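Local atomic coordinates of 2,4-dihydroxyhept-2-ene-1,7-dioic acid aldolase (Kordia algicida OT-1, PDB entry 6BDE), a protein that binds heme b in an H-NOX domain and probably serves as a sensor of nitric oxide. Residues 87-90 with 94-97; 120-125 with 130-135; 161-166 with 171-176. The protein carries 1 engineered substitution. One frame throughout, in Å; residues are numbered along the deposited sequence.

Contact 1: 87-90 with 94-97; sequences ATYK and EMLA
Glu94 and Met95, on the short helix 92-96, pack against the ring of Tyr89, a residue of the loop that leads from helix 83-87 into that helix. The pairing is a Met-aromatic contact at the margin of the heme pocket of the H-NOX fold, and no hydrogen bond crosses it. Glu94 takes part through its backbone: its O comes obliquely to within 4.1 Å of Tyr89 CE1, and it accepts a hydrogen bond from Ser98 OG as well. Its carboxylate leads away from the ring.

Met95 carries the contact. Its CA sits over one ring face, 3.9 Å from the Tyr89 ring centroid and 23° off the normal, which identifies a CH-pi contact. Met95 CB lies 3.6 Å from Tyr89 CG. With CG anti to the backbone N (chi1 169°) and the rest of the chain extended, the Met95 side chain crosses that of Tyr89 at about a right angle. Met95 SD is 4.9 Å from the ring centroid in an oblique position, and the side chain runs on to within about 4 Å of the heme, nearest atoms.

Leu96 turns away from the loop, touches the heme and packs on helix 140-153. The tyrosine ring is clamped from both faces, because Thr88 CG2 covers the side opposite Met95, over the ring centre. At the far end of the ring, a hydrogen bond joins Tyr89 OH to His102 ND1. Lys90 NZ curls back along its own segment to donate a hydrogen bond of 2.6 Å to Ala87 O.

Contact 2: 120-125 with 130-135; sequences VVEEKT and TMIYKS. With HEM (protoporphyrin IX containing Fe), chain B.
Val121 and Met131 meet on one face of an antiparallel strand pair, their side chains crossing obliquely with Val121 CG2 3.8 Å from Met131 CG. With CG beside the backbone N and anti to the carbonyl carbon (chi1 -68°), the Met131 chain passes this methyl, SD lying 3.9 Å from Val121 CG2; the bend at chi3 turns only the terminal CE. Beyond them, the Glu122 carboxylate lies across the Ile132 side chain, with OE2 3.3 Å from CG1, a polar end resting on an aliphatic branch. Glu123 and Thr130 stand beside each other, 4.2 Å apart at their CB atoms.

The backbone explains these placings. Val120 and Ile132 exchange two hydrogen bonds. Thr130 O then takes a nearly straight one from Glu122 N (2.9 Å, 171°) and a weak one from Glu123 N (3.4 Å). Two residues facing one make a classic beta bulge.

Further along the strand, Tyr133 meets the heme edge-on: its OH donates to propionate O1D at 2.5 Å, with that oxygen in the ring plane, and also bonds Met139 N. Ser135 OG approaches O2D of the same carboxylate, at a distance too short to be trusted exactly. A phenylalanine in place of Tyr133 would probably leave O1D without this donor and Met139 N without its acceptor. Arg137 NE also hydrogen-bonds the heme, completing the Tyr-x-Ser-x-Arg motif by which H-NOX domains hold their heme propionates.

Contact 3: 161-166 with 171-176; sequences ILEKIK and EVKFII
Strands 161-164 and 171-176 run antiparallel, their axes 155° apart and 4.5 Å at closest approach, with reciprocal backbone hydrogen bonds joining Ile161 to Ile175 and Glu163 to Lys173. Nearer the turn, Glu171 O is gripped twice, by Ile165 N at 2.8 Å through a bent bond (132°) and by Lys166 N at 3.3 Å, which lies in the carbonyl plane on a lone pair.

On one face, Leu162 lies side by side with Phe174; its CG, beside the backbone N and anti to the carbonyl carbon (chi1 -87°), sits over the ring, 4.0 Å from the centroid, a CH-pi contact. Leu162 CD1 nears Phe174 CE2 at 3.5 Å. The same Leu162 CG also reaches Val172 CG1 at 3.8 Å. The other face is mixed. Glu163 and Lys173 point the same way, yet OE1 and NZ stay 4.6 Å apart, beyond a salt bridge, while Glu163 OE2 rests 3.5 Å from Ile175 CD1.

Leu162, Val172 and Phe174 pack on helix 140-153, touching His141, His140 and Met147 respectively. Strand 171-178 is hydrogen-bonded along its other edge to strand 128-134, where Phe174 also packs on Tyr133.

Overall arrangement
None of the three is wholly core: contacts 1 and 2 are partly buried, and contact 3 lies at the surface. Contacts 2 and 3 belong to one antiparallel sheet, their centres 9 Å apart, because strands 128-134 and 171-178 are neighbours; Tyr133 N and Val172 O, 2.7 Å apart, make a probable hydrogen bond between them. Contact 1 is helix and loop, without hydrogen bonds across it, whereas backbone bonding dominates the other two. It meets contact 2 where Leu96 O packs on Met131 SD and Glu94 forms a long, weak ion pair with Lys124. Contact 1 and contact 2 both reach the heme, the first through apolar packing, the second through propionate hydrogen bonds.

Contact 1: 87-90 with 94-97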
# COMPACT_ATOMS: atom_id res chain seq x y z
N ALA A 87 12.08 -5.28 12.36
CA ALA A 87 13.44 -5.30 12.87
C ALA A 87 14.27 -6.43 12.28
O ALA A 87 15.49 -6.45 12.48
CB ALA A 87 13.43 -5.41 14.40
N THR A 88 13.65 -7.38 11.58
CA THR A 88 14.40 -8.43 10.91
C THR A 88 15.35 -7.86 9.86
O THR A 88 16.45 -8.39 9.66
CB THR A 88 13.43 -9.43 10.27
OG1 THR A 88 12.95 -10.34 11.27
CG2 THR A 88 14.09 -10.22 9.14
N TYR A 89 14.97 -6.76 9.23
CA TYR A 89 15.73 -6.19 8.12
C TYR A 89 16.54 -4.99 8.56
O TYR A 89 16.15 -4.24 9.46
CB TYR A 89 14.78 -5.80 6.98
CG TYR A 89 13.98 -6.97 6.47
CD1 TYR A 89 14.52 -7.85 5.54
CD2 TYR A 89 12.70 -7.21 6.93
CE1 TYR A 89 13.80 -8.93 5.07
CE2 TYR A 89 11.97 -8.29 6.48
CZ TYR A 89 12.52 -9.14 5.55
OH TYR A 89 11.79 -10.22 5.09
N LYS A 90 17.70 -4.81 7.92
CA LYS A 90 18.57 -3.68 8.16
C LYS A 90 18.79 -2.84 6.91
O LYS A 90 19.48 -1.81 6.98
CB LYS A 90 19.93 -4.15 8.70
CG LYS A 90 19.97 -4.42 10.20
CD LYS A 90 19.30 -5.74 10.55
CE LYS A 90 19.06 -5.86 12.05
NZ LYS A 90 18.07 -6.93 12.37
N GLU A 94 16.85 -4.95 0.64
CA GLU A 94 16.69 -6.35 1.02
C GLU A 94 15.28 -6.63 1.51
O GLU A 94 14.72 -7.70 1.24
CB GLU A 94 17.72 -6.71 2.09
CG GLU A 94 17.95 -8.21 2.24
CD GLU A 94 18.65 -8.81 1.04
OE1 GLU A 94 19.77 -8.38 0.72
OE2 GLU A 94 18.07 -9.72 0.41
N MET A 95 14.68 -5.68 2.24
CA MET A 95 13.32 -5.88 2.74
C MET A 95 12.32 -5.91 1.59
O MET A 95 11.42 -6.76 1.57
CB MET A 95 12.97 -4.79 3.74
CG MET A 95 11.49 -4.74 4.11
SD MET A 95 11.15 -3.67 5.52
CE MET A 95 9.36 -3.58 5.45
N LEU A 96 12.45 -4.99 0.63
CA LEU A 96 11.52 -4.97 -0.50
C LEU A 96 11.67 -6.20 -1.37
O LEU A 96 10.68 -6.69 -1.93
CB LEU A 96 11.73 -3.69 -1.32
CG LEU A 96 11.38 -2.38 -0.61
CD1 LEU A 96 11.51 -1.20 -1.57
CD2 LEU A 96 9.98 -2.44 -0.02
N ALA A 97 12.89 -6.73 -1.51
CA ALA A 97 13.08 -7.98 -2.23
C ALA A 97 12.61 -9.19 -1.43
O ALA A 97 12.68 -10.31 -1.95
CB ALA A 97 14.55 -8.15 -2.61

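Contact 2: 120-125 with 130-135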
# COMPACT_ATOMS: atom_id res chain seq x y z
N VAL A 120 7.70 -10.02 -8.09
CA VAL A 120 8.72 -10.89 -8.69
C VAL A 120 9.95 -10.04 -8.97
O VAL A 120 9.89 -9.08 -9.74
CB VAL A 120 8.21 -11.56 -9.97
CG1 VAL A 120 9.28 -12.48 -10.54
CG2 VAL A 120 6.93 -12.32 -9.69
N VAL A 121 11.07 -10.40 -8.34
CA VAL A 121 12.33 -9.70 -8.56
C VAL A 121 12.91 -10.13 -9.89
O VAL A 121 13.02 -11.33 -10.18
CB VAL A 121 13.31 -9.97 -7.41
CG1 VAL A 121 14.65 -9.30 -7.69
CG2 VAL A 121 12.73 -9.49 -6.09
N GLU A 122 13.27 -9.15 -10.73
CA GLU A 122 13.97 -9.41 -11.97
C GLU A 122 15.43 -9.00 -11.94
O GLU A 122 16.26 -9.66 -12.56
CB GLU A 122 13.28 -8.69 -13.14
CG GLU A 122 11.89 -9.22 -13.45
CD GLU A 122 11.29 -8.61 -14.70
OE1 GLU A 122 11.72 -7.50 -15.08
OE2 GLU A 122 10.39 -9.24 -15.30
N GLU A 123 15.76 -7.92 -11.23
CA GLU A 123 17.14 -7.48 -11.04
C GLU A 123 17.29 -6.95 -9.62
O GLU A 123 16.35 -6.41 -9.04
CB GLU A 123 17.53 -6.39 -12.04
CG GLU A 123 17.44 -6.80 -13.50
CD GLU A 123 17.63 -5.64 -14.45
OE1 GLU A 123 18.35 -4.68 -14.09
OE2 GLU A 123 17.05 -5.67 -15.56
N LYS A 124 18.49 -7.11 -9.07
CA LYS A 124 18.75 -6.67 -7.70
C LYS A 124 20.24 -6.44 -7.50
O LYS A 124 21.04 -7.33 -7.77
CB LYS A 124 18.23 -7.69 -6.68
CG LYS A 124 18.59 -7.34 -5.24
CD LYS A 124 18.14 -8.43 -4.28
CE LYS A 124 18.38 -8.01 -2.83
NZ LYS A 124 19.78 -7.56 -2.60
N THR A 125 20.59 -5.25 -7.03
CA THR A 125 21.92 -4.95 -6.52
C THR A 125 21.76 -4.44 -5.08
O THR A 125 20.68 -4.50 -4.49
CB THR A 125 22.64 -3.93 -7.40
OG1 THR A 125 22.04 -2.64 -7.24
CG2 THR A 125 22.58 -4.34 -8.86
N THR A 130 14.52 -4.07 -9.25
CA THR A 130 13.46 -4.04 -10.25
C THR A 130 12.52 -5.20 -9.99
O THR A 130 12.94 -6.37 -10.02
CB THR A 130 14.02 -4.11 -11.67
OG1 THR A 130 14.84 -2.95 -11.92
CG2 THR A 130 12.89 -4.15 -12.70
N MET A 131 11.25 -4.90 -9.73
CA MET A 131 10.25 -5.90 -9.40
C MET A 131 9.01 -5.71 -10.26
O MET A 131 8.68 -4.59 -10.67
CB MET A 131 9.86 -5.85 -7.92
CG MET A 131 10.95 -6.28 -6.96
SD MET A 131 10.33 -6.48 -5.29
CE MET A 131 9.70 -4.84 -4.95
N ILE A 132 8.32 -6.82 -10.53
CA ILE A 132 7.06 -6.81 -11.25
C ILE A 132 5.93 -6.98 -10.24
O ILE A 132 5.89 -7.98 -9.51
CB ILE A 132 7.00 -7.90 -12.32
CG1 ILE A 132 8.18 -7.77 -13.29
CG2 ILE A 132 5.69 -7.83 -13.09
CD1 ILE A 132 8.21 -6.46 -14.04
N TYR A 133 5.03 -6.01 -10.18
CA TYR A 133 3.87 -6.05 -9.32
C TYR A 133 2.67 -6.53 -10.13
O TYR A 133 2.42 -6.01 -11.22
CB TYR A 133 3.60 -4.66 -8.72
CG TYR A 133 2.21 -4.47 -8.13
CD1 TYR A 133 1.95 -4.81 -6.81
CD2 TYR A 133 1.18 -3.93 -8.89
CE1 TYR A 133 0.69 -4.62 -6.26
CE2 TYR A 133 -0.08 -3.75 -8.35
CZ TYR A 133 -0.32 -4.10 -7.04
OH TYR A 133 -1.57 -3.92 -6.49
N LYS A 134 1.95 -7.51 -9.60
CA LYS A 134 0.77 -8.05 -10.27
C LYS A 134 -0.35 -8.18 -9.25
O LYS A 134 -0.17 -8.83 -8.21
CB LYS A 134 1.07 -9.41 -10.92
CG LYS A 134 1.79 -9.30 -12.25
CD LYS A 134 1.79 -10.62 -13.01
CE LYS A 134 2.59 -10.50 -14.30
NZ LYS A 134 2.52 -11.74 -15.12
N SER A 135 -1.49 -7.57 -9.55
CA SER A 135 -2.68 -7.66 -8.71
C SER A 135 -3.89 -7.13 -9.45
O SER A 135 -3.84 -6.05 -10.04
CB SER A 135 -2.48 -6.89 -7.40
OG SER A 135 -3.70 -6.79 -6.69
CHA HEM B . -2.12 -5.87 1.01
CHB HEM B . 0.32 -6.82 5.77
CHC HEM B . 5.08 -4.93 3.72
CHD HEM B . 2.57 -3.75 -0.98
C1A HEM B . -1.45 -6.20 2.55
C2A HEM B . -2.52 -6.45 3.45
C3A HEM B . -1.91 -6.69 4.61
C4A HEM B . -0.53 -6.55 4.33
CMA HEM B . -2.56 -7.03 5.95
CAA HEM B . -4.02 -6.49 3.15
CBA HEM B . -4.38 -7.91 2.73
CGA HEM B . -5.89 -8.07 2.55
O1A HEM B . -6.38 -9.22 2.39
O2A HEM B . -6.64 -7.06 2.55
C1B HEM B . 1.84 -6.26 5.42
C2B HEM B . 2.84 -6.05 6.57
C3B HEM B . 4.04 -5.56 5.97
C4B HEM B . 3.73 -5.50 4.51
CMB HEM B . 2.59 -6.32 8.06
CAB HEM B . 5.36 -5.20 6.65
CBB HEM B . 6.00 -6.08 7.39
C1C HEM B . 4.43 -4.47 2.20
C2C HEM B . 5.32 -3.61 1.52
C3C HEM B . 4.69 -3.32 0.36
C4C HEM B . 3.48 -4.03 0.43
CMC HEM B . 6.69 -3.12 1.98
CAC HEM B . 5.20 -2.44 -0.78
CBC HEM B . 5.67 -3.00 -1.87
C1D HEM B . 1.05 -4.31 -0.54
C2D HEM B . 0.03 -3.83 -1.55
C3D HEM B . -1.20 -4.35 -1.08
C4D HEM B . -0.89 -5.14 0.21
CMD HEM B . 0.27 -2.99 -2.80
CAD HEM B . -2.57 -4.17 -1.74
CBD HEM B . -3.15 -5.50 -2.20
CGD HEM B . -2.84 -5.70 -3.68
O1D HEM B . -2.01 -4.95 -4.25
O2D HEM B . -3.42 -6.62 -4.32
NA HEM B . -0.14 -6.17 3.04
NB HEM B . 2.36 -5.84 4.03
NC HEM B . 3.19 -4.74 1.60
ND HEM B . 0.59 -5.08 0.65
FE HEM B . 1.65 -5.93 2.14

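Contact 3: 161-166 with 171-176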
# COMPACT_ATOMS: atom_id res chain seq x y z
N ILE A 161 10.38 4.39 -10.09
CA ILE A 161 9.69 4.62 -11.36
C ILE A 161 8.72 3.48 -11.59
O ILE A 161 9.09 2.30 -11.45
CB ILE A 161 10.69 4.75 -12.52
CG1 ILE A 161 11.67 5.89 -12.26
CG2 ILE A 161 9.95 4.95 -13.84
CD1 ILE A 161 12.84 5.93 -13.22
N LEU A 162 7.48 3.82 -11.94
CA LEU A 162 6.44 2.83 -12.19
C LEU A 162 6.12 2.80 -13.68
O LEU A 162 5.84 3.84 -14.28
CB LEU A 162 5.17 3.16 -11.39
CG LEU A 162 5.07 2.61 -9.96
CD1 LEU A 162 6.13 3.22 -9.05
CD2 LEU A 162 3.68 2.83 -9.40
N GLU A 163 6.17 1.61 -14.26
CA GLU A 163 5.83 1.39 -15.67
C GLU A 163 4.65 0.43 -15.73
O GLU A 163 4.78 -0.74 -15.36
CB GLU A 163 7.02 0.84 -16.45
CG GLU A 163 8.25 1.73 -16.45
CD GLU A 163 9.34 1.21 -17.37
OE1 GLU A 163 9.17 0.11 -17.94
OE2 GLU A 163 10.37 1.90 -17.53
N LYS A 164 3.50 0.93 -16.18
CA LYS A 164 2.30 0.11 -16.29
C LYS A 164 2.43 -0.79 -17.51
O LYS A 164 2.33 -0.32 -18.65
CB LYS A 164 1.06 0.99 -16.38
CG LYS A 164 0.80 1.84 -15.14
CD LYS A 164 -0.53 2.57 -15.25
CE LYS A 164 -0.69 3.59 -14.14
NZ LYS A 164 -1.84 4.51 -14.40
N ILE A 165 2.65 -2.08 -17.28
CA ILE A 165 2.68 -3.03 -18.39
C ILE A 165 1.27 -3.25 -18.93
O ILE A 165 1.06 -3.27 -20.15
CB ILE A 165 3.33 -4.35 -17.94
CG1 ILE A 165 4.64 -4.08 -17.20
CG2 ILE A 165 3.57 -5.25 -19.15
CD1 ILE A 165 5.63 -3.25 -17.99
N LYS A 166 0.29 -3.40 -18.04
CA LYS A 166 -1.11 -3.35 -18.40
C LYS A 166 -1.67 -1.99 -18.01
O LYS A 166 -1.38 -1.48 -16.93
CB LYS A 166 -1.90 -4.47 -17.71
CG LYS A 166 -1.43 -5.87 -18.07
CD LYS A 166 -2.00 -6.92 -17.13
CE LYS A 166 -3.45 -7.24 -17.47
NZ LYS A 166 -4.10 -8.03 -16.38
N GLU A 171 -0.55 -4.86 -13.78
CA GLU A 171 0.82 -5.34 -13.91
C GLU A 171 1.71 -4.11 -14.05
O GLU A 171 1.62 -3.39 -15.04
CB GLU A 171 1.00 -6.28 -15.10
CG GLU A 171 2.39 -6.87 -15.20
CD GLU A 171 2.59 -7.72 -16.44
OE1 GLU A 171 1.59 -8.03 -17.12
OE2 GLU A 171 3.75 -8.07 -16.74
N VAL A 172 2.56 -3.87 -13.05
CA VAL A 172 3.37 -2.66 -12.98
C VAL A 172 4.81 -3.05 -12.67
O VAL A 172 5.06 -3.81 -11.73
CB VAL A 172 2.84 -1.69 -11.91
CG1 VAL A 172 3.68 -0.42 -11.88
CG2 VAL A 172 1.38 -1.36 -12.16
N LYS A 173 5.75 -2.54 -13.46
CA LYS A 173 7.17 -2.73 -13.21
C LYS A 173 7.68 -1.61 -12.31
O LYS A 173 7.57 -0.43 -12.66
CB LYS A 173 7.95 -2.77 -14.52
CG LYS A 173 9.44 -3.03 -14.35
CD LYS A 173 10.22 -2.68 -15.61
CE LYS A 173 11.18 -3.79 -15.99
NZ LYS A 173 11.97 -3.45 -17.21
N PHE A 174 8.22 -1.98 -11.15
CA PHE A 174 8.82 -1.04 -10.22
C PHE A 174 10.32 -1.00 -10.46
O PHE A 174 11.00 -2.03 -10.35
CB PHE A 174 8.52 -1.43 -8.77
CG PHE A 174 7.15 -1.04 -8.31
CD1 PHE A 174 6.03 -1.74 -8.73
CD2 PHE A 174 6.97 0.01 -7.42
CE1 PHE A 174 4.76 -1.39 -8.29
CE2 PHE A 174 5.71 0.37 -6.98
CZ PHE A 174 4.61 -0.33 -7.42
N ILE A 175 10.85 0.18 -10.77
CA ILE A 175 12.29 0.38 -10.93
C ILE A 175 12.74 1.24 -9.75
O ILE A 175 12.50 2.46 -9.73
CB ILE A 175 12.63 1.03 -12.27
CG1 ILE A 175 11.95 0.28 -13.42
CG2 ILE A 175 14.14 1.05 -12.48
CD1 ILE A 175 12.24 0.85 -14.79
N ILE A 176 13.38 0.61 -8.78
CA ILE A 176 13.77 1.26 -7.53
C ILE A 176 15.27 1.47 -7.53
O ILE A 176 16.04 0.52 -7.73
CB ILE A 176 13.34 0.42 -6.31
CG1 ILE A 176 11.84 0.14 -6.36
CG2 ILE A 176 13.71 1.13 -5.02
CD1 ILE A 176 11.45 -1.21 -5.79